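Local coordinates for pentacotripeptide-repeat region of PRORP domain-containing protein (Brachypodium distachyon, PDB 4ME2) that probably binds RNA sequence-specifically as a helical pentatricopeptide-repeat protein of the chloroplast, with group II intron RNA as the likely target, at residues A75-L80 with L86-E91; G96-A101 with A136-A141; A193-G198 with E204-V209. All blocks are in the same frame, centred on the assembly; numbering follows the deposited sequence.

Contact 1: A75-L80 with L86-E91; sequences AALGRL and LAAMAE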
# COMPACT_ATOMS: atom_id res chain seq x y z
N ALA A 75 17.82 -8.22 -9.13
CA ALA A 75 18.68 -9.25 -9.72
C ALA A 75 17.93 -10.56 -9.94
O ALA A 75 18.04 -11.18 -10.99
CB ALA A 75 19.91 -9.48 -8.85
N ALA A 76 17.16 -10.98 -8.94
CA ALA A 76 16.51 -12.29 -9.01
C ALA A 76 15.23 -12.29 -9.85
O ALA A 76 14.91 -13.29 -10.51
CB ALA A 76 16.24 -12.82 -7.61
N LEU A 77 14.52 -11.16 -9.86
CA LEU A 77 13.19 -11.10 -10.46
C LEU A 77 13.12 -10.24 -11.72
O LEU A 77 12.08 -10.20 -12.39
CB LEU A 77 12.17 -10.58 -9.44
CG LEU A 77 12.21 -11.11 -8.00
CD1 LEU A 77 11.19 -10.39 -7.14
CD2 LEU A 77 11.99 -12.61 -7.94
N GLY A 78 14.22 -9.57 -12.03
CA GLY A 78 14.23 -8.55 -13.08
C GLY A 78 14.07 -9.02 -14.51
O GLY A 78 13.86 -8.20 -15.41
N ARG A 79 14.17 -10.33 -14.74
CA ARG A 79 14.00 -10.88 -16.09
C ARG A 79 12.61 -11.47 -16.33
O ARG A 79 12.28 -11.89 -17.44
CB ARG A 79 15.07 -11.94 -16.39
CG ARG A 79 16.52 -11.56 -16.09
CD ARG A 79 17.03 -10.42 -16.96
NE ARG A 79 18.49 -10.40 -17.04
CZ ARG A 79 19.21 -9.35 -17.44
NH1 ARG A 79 18.62 -8.22 -17.80
NH2 ARG A 79 20.54 -9.44 -17.47
N LEU A 80 11.78 -11.50 -15.28
CA LEU A 80 10.49 -12.18 -15.34
C LEU A 80 9.41 -11.40 -16.07
O LEU A 80 9.29 -10.19 -15.89
CB LEU A 80 9.98 -12.50 -13.93
CG LEU A 80 10.75 -13.48 -13.05
CD1 LEU A 80 10.13 -13.50 -11.66
CD2 LEU A 80 10.78 -14.88 -13.64
N LEU A 86 4.40 -11.84 -10.76
CA LEU A 86 3.30 -11.84 -9.81
C LEU A 86 3.17 -13.19 -9.11
O LEU A 86 2.79 -13.24 -7.94
CB LEU A 86 1.98 -11.45 -10.50
CG LEU A 86 1.94 -10.04 -11.11
CD1 LEU A 86 0.66 -9.86 -11.92
CD2 LEU A 86 2.04 -8.97 -10.03
N ALA A 87 3.50 -14.28 -9.80
CA ALA A 87 3.46 -15.61 -9.19
C ALA A 87 4.56 -15.75 -8.14
O ALA A 87 4.32 -16.32 -7.07
CB ALA A 87 3.57 -16.71 -10.24
N ALA A 88 5.74 -15.23 -8.45
CA ALA A 88 6.87 -15.23 -7.51
C ALA A 88 6.53 -14.41 -6.27
O ALA A 88 6.78 -14.83 -5.13
CB ALA A 88 8.13 -14.71 -8.16
N MET A 89 5.96 -13.22 -6.49
CA MET A 89 5.50 -12.38 -5.38
C MET A 89 4.52 -13.13 -4.48
O MET A 89 4.67 -13.14 -3.26
CB MET A 89 4.86 -11.10 -5.91
CG MET A 89 4.42 -10.14 -4.83
SD MET A 89 3.55 -8.73 -5.53
CE MET A 89 2.07 -9.53 -6.13
N ALA A 90 3.52 -13.75 -5.10
CA ALA A 90 2.46 -14.42 -4.34
C ALA A 90 3.01 -15.62 -3.58
O ALA A 90 2.55 -15.91 -2.47
CB ALA A 90 1.33 -14.85 -5.27
N GLU A 91 3.97 -16.32 -4.16
CA GLU A 91 4.57 -17.46 -3.47
C GLU A 91 5.42 -17.01 -2.28
O GLU A 91 5.43 -17.67 -1.23
CB GLU A 91 5.40 -18.30 -4.43
CG GLU A 91 6.12 -19.48 -3.77
CD GLU A 91 5.18 -20.53 -3.18
OE1 GLU A 91 3.94 -20.44 -3.36
OE2 GLU A 91 5.68 -21.46 -2.52
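Leu77 and Leu80 reach Ala88 through nearly the same torsions: in each, CG lies opposite the carbonyl carbon (chi1 -44° in Leu77 and -65° in Leu80), and CD1 continues the chain while CD2 branches off it. The backbone presents them differently, however, and they meet the alanine with different branches. Leu77 offers CD2, 4.4 Å from Ala88 CB, whereas Leu80 offers CD1, 4.2 Å from Ala88 CB. The two methyls are themselves 4.3 Å apart, Leu77 CD2 to Leu80 CD1, so with Ala88 CB they form a nearly equilateral triangle of methyl groups. A type I beta turn from Leu77 to Leu80, closed by a bond of 3.2 Å from Leu80 N to Leu77 O, brings both leucines round to face helix 82-94 as the chain leaves helix 66-77. This is a junction between consecutive helices in a protein built of helix-turn-helix repeats. The same group of side chains is extended by Leu85, which both leucines touch, and by helix 47-59, where Ala52 meets the leucines and Val53 meets Ala88. No hydrogen bond crosses between the segments, and only 76 Å² is buried between them. With every cross-segment approach running between methyl groups at 4.2 Å or more, the attraction between the segments is essentially dispersion and the hydrophobic effect, which set no preferred direction.

Contact 2: G96-A101 with A136-A141; sequences GHWSLA and AAAVDA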
# COMPACT_ATOMS: atom_id res chain seq x y z
N GLY A 96 5.37 -16.68 3.74
CA GLY A 96 5.52 -15.77 4.88
C GLY A 96 6.77 -14.91 4.84
O GLY A 96 7.12 -14.29 5.85
N HIS A 97 7.44 -14.86 3.69
CA HIS A 97 8.60 -13.99 3.53
C HIS A 97 8.14 -12.61 3.14
O HIS A 97 8.28 -12.21 1.99
CB HIS A 97 9.56 -14.53 2.48
CG HIS A 97 10.10 -15.89 2.81
ND1 HIS A 97 10.88 -16.13 3.88
CD2 HIS A 97 9.93 -17.11 2.17
CE1 HIS A 97 11.20 -17.44 3.92
NE2 HIS A 97 10.62 -18.04 2.87
N TRP A 98 7.59 -11.90 4.11
CA TRP A 98 6.91 -10.63 3.85
C TRP A 98 7.83 -9.59 3.24
O TRP A 98 7.48 -8.97 2.23
CB TRP A 98 6.22 -10.14 5.12
CG TRP A 98 5.39 -8.93 4.88
CD1 TRP A 98 4.06 -8.87 4.48
CD2 TRP A 98 5.82 -7.55 5.00
NE1 TRP A 98 3.66 -7.57 4.35
CE2 TRP A 98 4.67 -6.72 4.65
CE3 TRP A 98 7.01 -6.93 5.36
CZ2 TRP A 98 4.73 -5.34 4.66
CZ3 TRP A 98 7.06 -5.54 5.37
CH2 TRP A 98 5.95 -4.76 5.03
N SER A 99 9.02 -9.39 3.82
CA SER A 99 9.94 -8.38 3.29
C SER A 99 10.38 -8.66 1.84
O SER A 99 10.52 -7.73 1.05
CB SER A 99 11.16 -8.20 4.20
OG SER A 99 12.02 -9.31 4.10
N LEU A 100 10.58 -9.94 1.50
CA LEU A 100 10.95 -10.34 0.14
C LEU A 100 9.78 -10.15 -0.81
O LEU A 100 9.98 -9.75 -1.95
CB LEU A 100 11.41 -11.79 0.08
CG LEU A 100 12.65 -12.15 0.90
CD1 LEU A 100 13.09 -13.57 0.58
CD2 LEU A 100 13.77 -11.17 0.61
N ALA A 101 8.57 -10.44 -0.33
CA ALA A 101 7.37 -10.26 -1.16
C ALA A 101 7.16 -8.78 -1.46
O ALA A 101 6.73 -8.42 -2.56
CB ALA A 101 6.14 -10.87 -0.50
N ALA A 136 6.78 -1.61 9.88
CA ALA A 136 5.99 -0.38 9.98
C ALA A 136 6.55 0.69 9.04
O ALA A 136 5.81 1.37 8.33
CB ALA A 136 5.97 0.11 11.42
N ALA A 137 7.87 0.84 9.06
CA ALA A 137 8.56 1.79 8.20
C ALA A 137 8.34 1.45 6.74
O ALA A 137 8.13 2.35 5.92
CB ALA A 137 10.05 1.81 8.51
N ALA A 138 8.39 0.16 6.41
CA ALA A 138 8.21 -0.28 5.03
C ALA A 138 6.77 -0.05 4.57
O ALA A 138 6.54 0.30 3.40
CB ALA A 138 8.61 -1.74 4.87
N VAL A 139 5.80 -0.24 5.47
CA VAL A 139 4.40 0.03 5.13
C VAL A 139 4.18 1.53 4.91
O VAL A 139 3.51 1.93 3.96
CB VAL A 139 3.42 -0.51 6.20
CG1 VAL A 139 2.03 0.06 5.99
CG2 VAL A 139 3.37 -2.02 6.16
N ASP A 140 4.74 2.38 5.78
CA ASP A 140 4.59 3.82 5.60
C ASP A 140 5.17 4.26 4.26
O ASP A 140 4.59 5.12 3.58
CB ASP A 140 5.28 4.61 6.73
CG ASP A 140 4.62 4.41 8.07
OD1 ASP A 140 3.53 3.80 8.16
OD2 ASP A 140 5.23 4.87 9.07
N ALA A 141 6.31 3.68 3.90
CA ALA A 141 6.98 3.99 2.64
C ALA A 141 6.14 3.53 1.45
O ALA A 141 6.07 4.24 0.44
CB ALA A 141 8.38 3.38 2.60
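Trp98 of helix 98-109 reaches across to Ala138 and Val139 of helix 133-151, a bridge between two helices of the helix-turn-helix repeat array well separated in sequence. The indole carries the whole contact from its side, and does so with its six-membered ring. With CG anti to the backbone N (chi1 -174°), the indole is carried out toward helix 133-151, and its far, six-membered rim reaches both partners. The inner half of the contact is at Val139, which is buried, packs on Val125 of helix 118-126 as well, and crosses the Trp98 side chain at about a right angle. Its CG2 comes in obliquely and touches two ring atoms evenly, Trp98 CZ2 and Trp98 CH2, each 3.9 Å from Val139 CG2. On the outer half Ala138 CB approaches the ring edge, near its plane, 4.0 Å from Trp98 CH2. Tryptophan and alanine alike are only partly buried here, and the same helix turns Ala137 and Ala141 to its exposed side. Total burial of 104 Å² agrees with one large ring meeting two small side chains along the rim of its six-membered part. The start of helix 98-109 is well defined: Gly96 ends the preceding helix in a Schellman motif, and His97 is the N-cap, its O receiving Ala101 N at 2.9 Å. The polar corner of the indole is satisfied from helix 118-126, Trp98 NE1 being hydrogen-bonded to Phe124 O.

Contact 3: A193-G198 with E204-V209; sequences AAVRKG and EYMYRV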
# COMPACT_ATOMS: atom_id res chain seq x y z
N ALA A 193 -4.98 12.99 1.05
CA ALA A 193 -4.69 13.14 -0.37
C ALA A 193 -5.90 12.80 -1.25
O ALA A 193 -6.23 13.56 -2.16
CB ALA A 193 -3.48 12.30 -0.77
N ALA A 194 -6.56 11.68 -0.97
CA ALA A 194 -7.66 11.21 -1.81
C ALA A 194 -9.00 11.88 -1.50
O ALA A 194 -9.68 12.38 -2.40
CB ALA A 194 -7.79 9.70 -1.72
N VAL A 195 -9.38 11.89 -0.22
CA VAL A 195 -10.70 12.36 0.21
C VAL A 195 -10.77 13.88 0.36
O VAL A 195 -11.59 14.53 -0.28
CB VAL A 195 -11.16 11.67 1.51
CG1 VAL A 195 -12.42 12.33 2.05
CG2 VAL A 195 -11.38 10.19 1.29
N ARG A 196 -9.92 14.43 1.22
CA ARG A 196 -9.96 15.87 1.50
C ARG A 196 -9.51 16.70 0.30
O ARG A 196 -10.28 17.51 -0.21
CB ARG A 196 -9.12 16.20 2.73
CG ARG A 196 -9.76 15.74 4.03
CD ARG A 196 -8.78 15.72 5.20
NE ARG A 196 -8.37 17.04 5.66
CZ ARG A 196 -9.12 17.88 6.37
NH1 ARG A 196 -10.37 17.57 6.69
NH2 ARG A 196 -8.63 19.05 6.74
N LYS A 197 -8.28 16.47 -0.15
CA LYS A 197 -7.67 17.26 -1.21
C LYS A 197 -8.02 16.79 -2.63
O LYS A 197 -8.17 17.61 -3.53
CB LYS A 197 -6.14 17.28 -1.06
CG LYS A 197 -5.62 18.29 -0.07
CD LYS A 197 -4.11 18.16 0.05
CE LYS A 197 -3.43 19.51 0.19
NZ LYS A 197 -3.07 19.87 1.59
N GLY A 198 -8.14 15.48 -2.81
CA GLY A 198 -8.40 14.91 -4.13
C GLY A 198 -9.87 14.88 -4.48
O GLY A 198 -10.27 14.33 -5.50
N GLU A 204 -20.10 7.48 4.63
CA GLU A 204 -20.06 7.60 6.09
C GLU A 204 -19.05 6.63 6.67
O GLU A 204 -18.34 6.96 7.62
CB GLU A 204 -21.44 7.32 6.70
CG GLU A 204 -21.45 7.30 8.22
CD GLU A 204 -22.84 7.15 8.80
OE1 GLU A 204 -23.71 6.54 8.15
OE2 GLU A 204 -23.06 7.65 9.93
N TYR A 205 -19.00 5.42 6.10
CA TYR A 205 -18.06 4.40 6.55
C TYR A 205 -16.60 4.86 6.57
O TYR A 205 -15.90 4.61 7.54
CB TYR A 205 -18.21 3.11 5.73
CG TYR A 205 -17.34 1.97 6.20
CD1 TYR A 205 -17.36 1.55 7.53
CD2 TYR A 205 -16.51 1.30 5.31
CE1 TYR A 205 -16.57 0.51 7.96
CE2 TYR A 205 -15.71 0.25 5.73
CZ TYR A 205 -15.75 -0.14 7.06
OH TYR A 205 -14.97 -1.18 7.49
N MET A 206 -16.14 5.53 5.51
CA MET A 206 -14.76 6.03 5.50
C MET A 206 -14.52 7.00 6.67
O MET A 206 -13.48 6.94 7.32
CB MET A 206 -14.44 6.72 4.19
CG MET A 206 -13.09 7.44 4.16
SD MET A 206 -11.67 6.33 4.31
CE MET A 206 -11.33 5.99 2.59
N TYR A 207 -15.48 7.88 6.91
CA TYR A 207 -15.36 8.86 7.99
C TYR A 207 -15.27 8.18 9.36
O TYR A 207 -14.45 8.56 10.20
CB TYR A 207 -16.53 9.85 7.98
CG TYR A 207 -16.61 10.69 6.74
CD1 TYR A 207 -15.50 11.40 6.28
CD2 TYR A 207 -17.80 10.79 6.02
CE1 TYR A 207 -15.57 12.18 5.14
CE2 TYR A 207 -17.87 11.57 4.87
CZ TYR A 207 -16.76 12.26 4.44
OH TYR A 207 -16.83 13.03 3.31
N ARG A 208 -16.12 7.18 9.58
CA ARG A 208 -16.14 6.50 10.87
C ARG A 208 -14.84 5.74 11.10
O ARG A 208 -14.31 5.74 12.21
CB ARG A 208 -17.35 5.56 10.97
CG ARG A 208 -18.70 6.26 10.85
CD ARG A 208 -19.84 5.30 11.12
NE ARG A 208 -19.61 4.54 12.34
CZ ARG A 208 -20.50 3.75 12.94
NH1 ARG A 208 -21.72 3.60 12.43
NH2 ARG A 208 -20.17 3.11 14.06
N VAL A 209 -14.34 5.08 10.06
CA VAL A 209 -13.07 4.36 10.14
C VAL A 209 -11.98 5.31 10.62
O VAL A 209 -11.25 5.01 11.57
CB VAL A 209 -12.67 3.76 8.78
CG1 VAL A 209 -11.23 3.24 8.81
CG2 VAL A 209 -13.62 2.64 8.38
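Val195 carries every apolar contact, its two methyls divided between Met206 and Tyr207 of helix 204-216. With chi1 at 171°, CG1 lies anti to the backbone N and CG2 beside it, which spreads the branches toward different partners. Val195 CG2 meets the folded thioether chain at two points, Met206 CG at 4.3 Å and Met206 CE at 4.4 Å, with the sulfur set further back; the bend at chi2 (65°) helps bring CE round to the valine. Val195 CG1 approaches the Tyr207 ring obliquely, 4.4 Å from CE1 of Tyr207. The tyrosine starts out across the line between the segments, but its ring end swings closer to the valine. All three residues are buried, and 102 Å² is buried between the segments. The nearest CA pair, Val195 and Met206, stands 9.2 Å apart, a spacing bridged by side chains alone.

Polar interactions lie outside this apolar meeting. No hydrogen bond links the segments; instead Arg196 makes salt bridges with Asp229 and Glu225 of helix 220-236, through NH1 and NH2 respectively. In the backbone, helix 184-197 ends with a wider pi-type turn, and Ala194 is hydrogen-bonded to Cys200, while Asp203 OD2 accepts Tyr205 N.

The contact joins consecutive helices, 184-197 and 204-216, across a short connection, in keeping with a protein built of helix-turn-helix repeats. Tyr191 of helix 184-197 touches both Met206 and Tyr207; Thr172 of helix 168-180 packs on Met206, and Trp233 and Leu230 of helix 220-236 meet Tyr207.

All three contacts are apolar and lack hydrogen bonds between their segments, yet they differ in place and span. Contacts 1 and 3 are buried and join consecutive helices across short connections; contact 2, partly buried, joins segments 35 residues apart at their closest ends, on helices that are not consecutive. Contact 1 uses methyls alone, contact 2 an indole, and contact 3 a valine shared by a thioether chain and a phenol ring. No two contacts share a helix, but helix 82-94 of contact 1 runs directly into helix 98-109 of contact 2, and there they touch, Met89 CG lying 3.7 Å from Ala101 O. Contact 3 lies on the opposite side of the chain's centre, 34 Å from contact 1 centre to centre.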